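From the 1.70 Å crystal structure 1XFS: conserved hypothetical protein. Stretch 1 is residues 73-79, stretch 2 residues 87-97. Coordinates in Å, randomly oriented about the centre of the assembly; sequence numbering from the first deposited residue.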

# COMPACT_ATOMS: atom_id res chain seq x y z
N ASN A 73 -1.34 -14.46 9.43
CA ASN A 73 -0.93 -13.10 9.09
C ASN A 73 -1.22 -12.88 7.61
O ASN A 73 -0.92 -13.74 6.78
N SER A 74 -1.79 -11.73 7.28
CA SER A 74 -2.11 -11.42 5.89
C SER A 74 -1.57 -10.04 5.54
O SER A 74 -1.87 -9.05 6.21
N GLY A 75 -0.76 -9.99 4.49
CA GLY A 75 -0.18 -8.72 4.07
C GLY A 75 -0.27 -8.56 2.57
O GLY A 75 -0.82 -9.42 1.87
N CYS A 76 0.28 -7.46 2.07
CA CYS A 76 0.23 -7.15 0.64
C CYS A 76 1.58 -6.61 0.16
O CYS A 76 2.18 -5.77 0.81
N PHE A 77 2.07 -7.11 -0.98
CA PHE A 77 3.32 -6.59 -1.52
C PHE A 77 3.05 -5.24 -2.18
O PHE A 77 2.01 -5.04 -2.81
N LEU A 78 3.97 -4.30 -2.02
CA LEU A 78 3.81 -2.97 -2.59
C LEU A 78 4.83 -2.68 -3.68
O LEU A 78 4.56 -1.94 -4.63
N GLU A 79 6.03 -3.24 -3.53
CA GLU A 79 7.08 -3.06 -4.51
C GLU A 79 7.91 -4.33 -4.57
O GLU A 79 8.25 -4.91 -3.53
N ILE A 87 9.04 -4.59 -0.65
CA ILE A 87 8.24 -3.85 0.32
C ILE A 87 6.89 -4.52 0.47
O ILE A 87 6.22 -4.80 -0.52
N TRP A 88 6.50 -4.81 1.71
CA TRP A 88 5.19 -5.40 1.96
C TRP A 88 4.59 -4.70 3.16
O TRP A 88 5.31 -4.09 3.96
N THR A 89 3.28 -4.74 3.29
CA THR A 89 2.63 -4.07 4.40
C THR A 89 1.53 -4.93 5.00
O THR A 89 0.94 -5.76 4.32
N SER A 90 1.27 -4.75 6.29
CA SER A 90 0.20 -5.49 6.94
C SER A 90 -1.02 -4.58 7.08
O SER A 90 -2.05 -4.98 7.60
N ALA A 91 -0.89 -3.35 6.58
CA ALA A 91 -1.98 -2.37 6.64
C ALA A 91 -2.97 -2.67 5.51
O ALA A 91 -4.11 -2.20 5.52
N LEU A 92 -2.51 -3.45 4.54
CA LEU A 92 -3.34 -3.84 3.40
C LEU A 92 -3.24 -5.34 3.19
O LEU A 92 -2.25 -5.96 3.58
N VAL A 93 -4.26 -5.92 2.56
CA VAL A 93 -4.25 -7.34 2.26
C VAL A 93 -4.31 -7.49 0.74
O VAL A 93 -4.05 -6.54 0.01
N LYS A 94 -4.64 -8.69 0.26
CA LYS A 94 -4.69 -8.94 -1.17
C LYS A 94 -5.41 -7.86 -1.98
O LYS A 94 -6.44 -7.33 -1.56
N ASN A 95 -4.84 -7.54 -3.14
CA ASN A 95 -5.38 -6.55 -4.06
C ASN A 95 -5.46 -5.14 -3.47
O ASN A 95 -6.28 -4.32 -3.91
N TYR A 96 -4.61 -4.86 -2.48
CA TYR A 96 -4.53 -3.55 -1.83
C TYR A 96 -5.73 -3.18 -0.95
O TYR A 96 -5.96 -2.00 -0.68
N ARG A 97 -6.50 -4.17 -0.53
CA ARG A 97 -7.66 -3.92 0.32
C ARG A 97 -7.23 -3.51 1.73
O ARG A 97 -6.32 -4.10 2.29

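Residues 73-79 form a strand that pairs antiparallel with residues 87-89, after which stretch 2 leaves the ladder and folds back beside the same strand. The contact buries 694 Å² in total. Its backbone frame sets the side chains on two faces: Phe 77 and Trp 88 share one, while Cys 76, Thr 89, Glu 79 and Ile 87 lie on the other.

Ile 87 (chi1 m, chi2 t) is the residue of stretch 2 most covered by the partner strand. Its carbonyl lies at a beta bulge, where it accepts a hydrogen bond from Leu 78 N (2.7 Å from Ile 87 O) and a weak one from Glu 79 N (3.4 Å from the same Ile 87 O). The bulge lets Leu 78 and Glu 79 both face this one residue: Ile 87 CG2 packs 4.0 Å from Leu 78 CD1, and Ile 87 CD1 comes within 3.5 Å of Glu 79 OE2. The latter contact is made by an extended glutamate, with chi1 and chi2 both t, whose hydrocarbon portion runs alongside the isoleucine.

Trp 88 adopts chi1 p and starts on the face of Phe 77, but its indole leads away from the partner strand. The pairing therefore rests largely on the base of the side chain, with Trp 88 CB 3.8 Å from Phe 77 CD1. Phe 77, with chi1 m, presents its ring obliquely to this methylene, while Ile 87 O lies at the ring edge.

Thr 89 (chi1 t) turns its methyl into the opposite face, where Thr 89 CG2 lies 3.7 Å from Leu 78 CD1 and 4.4 Å from Cys 76 CB. Its hydroxyl serves the turn instead: Thr 89 OG1 accepts a hydrogen bond from Ala 91 N at 3.1 Å. On the partner strand, the absence of a side chain at Gly 75 matters here, because Gly 75 CA sits only 3.2 Å from Thr 89 O and a CB would clash with that oxygen. Ser 90 (chi1 p) and Ala 91 both point away, and Ala 91 makes no contact across the pair.

Leu 92 (chi1 m, chi2 t) brings the chain back to the strand. Leu 92 CB approaches Cys 76 CB at 4.0 Å, and Leu 92 CD1 lies 4.2 Å from Leu 78 CD2. Val 93, chi1 m, points away overall, yet its CG1 reaches 3.4 Å from Ser 74 OG, a hydroxyl that is hydrogen-bonded elsewhere in the structure. Lys 94, fully extended, and Asn 95 also point away and add little.

Tyr 96 (chi1 m) starts sideways, but its ring swings nearer. Leu 78 CD2 meets the ring edge, 4.0 Å from Tyr 96 CE1, whereas Cys 76 SG, set by chi1 t, approaches obliquely, 3.7 Å from Tyr 96 CD1. The buried cysteine and leucine thus join Leu 92 and Tyr 96 in one apolar cluster. Arg 97 starts sideways, but its end leads away from the strand, and it takes no part.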

# COMPACT_ATOMS: atom_id res chain seq x y z
CB ASN A 73 0.57 -12.90 9.34
CG ASN A 73 1.05 -13.56 10.62
OD1 ASN A 73 1.14 -14.79 10.70
ND2 ASN A 73 1.37 -12.75 11.62
CB SER A 74 -3.63 -11.46 5.68
OG SER A 74 -3.96 -11.19 4.33
CB CYS A 76 -0.85 -6.08 0.41
SG CYS A 76 -1.18 -5.65 -1.30
CB PHE A 77 3.92 -7.57 -2.55
CG PHE A 77 4.51 -8.81 -1.93
CD1 PHE A 77 5.66 -8.73 -1.15
CD2 PHE A 77 3.89 -10.04 -2.08
CE1 PHE A 77 6.19 -9.88 -0.52
CE2 PHE A 77 4.40 -11.20 -1.46
CZ PHE A 77 5.55 -11.10 -0.69
CB LEU A 78 3.92 -1.92 -1.50
CG LEU A 78 2.93 -2.07 -0.35
CD1 LEU A 78 3.21 -1.00 0.70
CD2 LEU A 78 1.49 -1.93 -0.87
CB GLU A 79 7.99 -1.87 -4.16
CG GLU A 79 9.14 -1.72 -5.17
CD GLU A 79 10.12 -0.61 -4.83
OE1 GLU A 79 11.28 -0.69 -5.28
OE2 GLU A 79 9.74 0.36 -4.13
CB ILE A 87 7.98 -2.39 -0.12
CG1 ILE A 87 9.31 -1.63 -0.30
CG2 ILE A 87 7.10 -1.67 0.93
CD1 ILE A 87 9.15 -0.16 -0.68
CB TRP A 88 5.29 -6.92 2.19
CG TRP A 88 6.04 -7.34 3.41
CD1 TRP A 88 5.56 -7.44 4.69
CD2 TRP A 88 7.42 -7.72 3.47
NE1 TRP A 88 6.55 -7.86 5.53
CE2 TRP A 88 7.70 -8.04 4.82
CE3 TRP A 88 8.44 -7.82 2.52
CZ2 TRP A 88 8.97 -8.45 5.23
CZ3 TRP A 88 9.70 -8.23 2.94
CH2 TRP A 88 9.96 -8.54 4.28
CB THR A 89 2.00 -2.72 3.95
OG1 THR A 89 1.44 -2.05 5.09
CG2 THR A 89 0.89 -2.94 2.91
CB SER A 90 0.64 -6.05 8.30
OG SER A 90 1.03 -5.03 9.19
CB ALA A 91 -1.45 -0.95 6.49
CB LEU A 92 -2.86 -3.14 2.13
CG LEU A 92 -2.80 -1.61 2.07
CD1 LEU A 92 -2.28 -1.18 0.70
CD2 LEU A 92 -4.20 -1.03 2.31
CB VAL A 93 -5.44 -8.09 2.95
CG1 VAL A 93 -5.26 -8.06 4.47
CG2 VAL A 93 -6.77 -7.46 2.56
CB LYS A 94 -5.34 -10.30 -1.44
CG LYS A 94 -5.41 -10.69 -2.92
CD LYS A 94 -6.02 -12.07 -3.10
CE LYS A 94 -6.08 -12.47 -4.57
NZ LYS A 94 -6.75 -13.79 -4.78
CB ASN A 95 -6.77 -7.00 -4.55
CG ASN A 95 -6.70 -8.25 -5.42
OD1 ASN A 95 -7.61 -9.08 -5.41
ND2 ASN A 95 -5.62 -8.38 -6.19
CB TYR A 96 -4.35 -2.44 -2.87
CG TYR A 96 -3.15 -2.56 -3.77
CD1 TYR A 96 -1.85 -2.55 -3.26
CD2 TYR A 96 -3.31 -2.60 -5.16
CE1 TYR A 96 -0.74 -2.56 -4.10
CE2 TYR A 96 -2.20 -2.61 -6.02
CZ TYR A 96 -0.92 -2.59 -5.48
OH TYR A 96 0.17 -2.58 -6.31
CB ARG A 97 -8.52 -5.18 0.43
CG ARG A 97 -9.76 -5.02 1.30
CD ARG A 97 -10.56 -6.32 1.33
NE ARG A 97 -11.04 -6.71 0.01
CZ ARG A 97 -11.93 -6.02 -0.70
NH1 ARG A 97 -12.31 -6.44 -1.90
NH2 ARG A 97 -12.45 -4.90 -0.21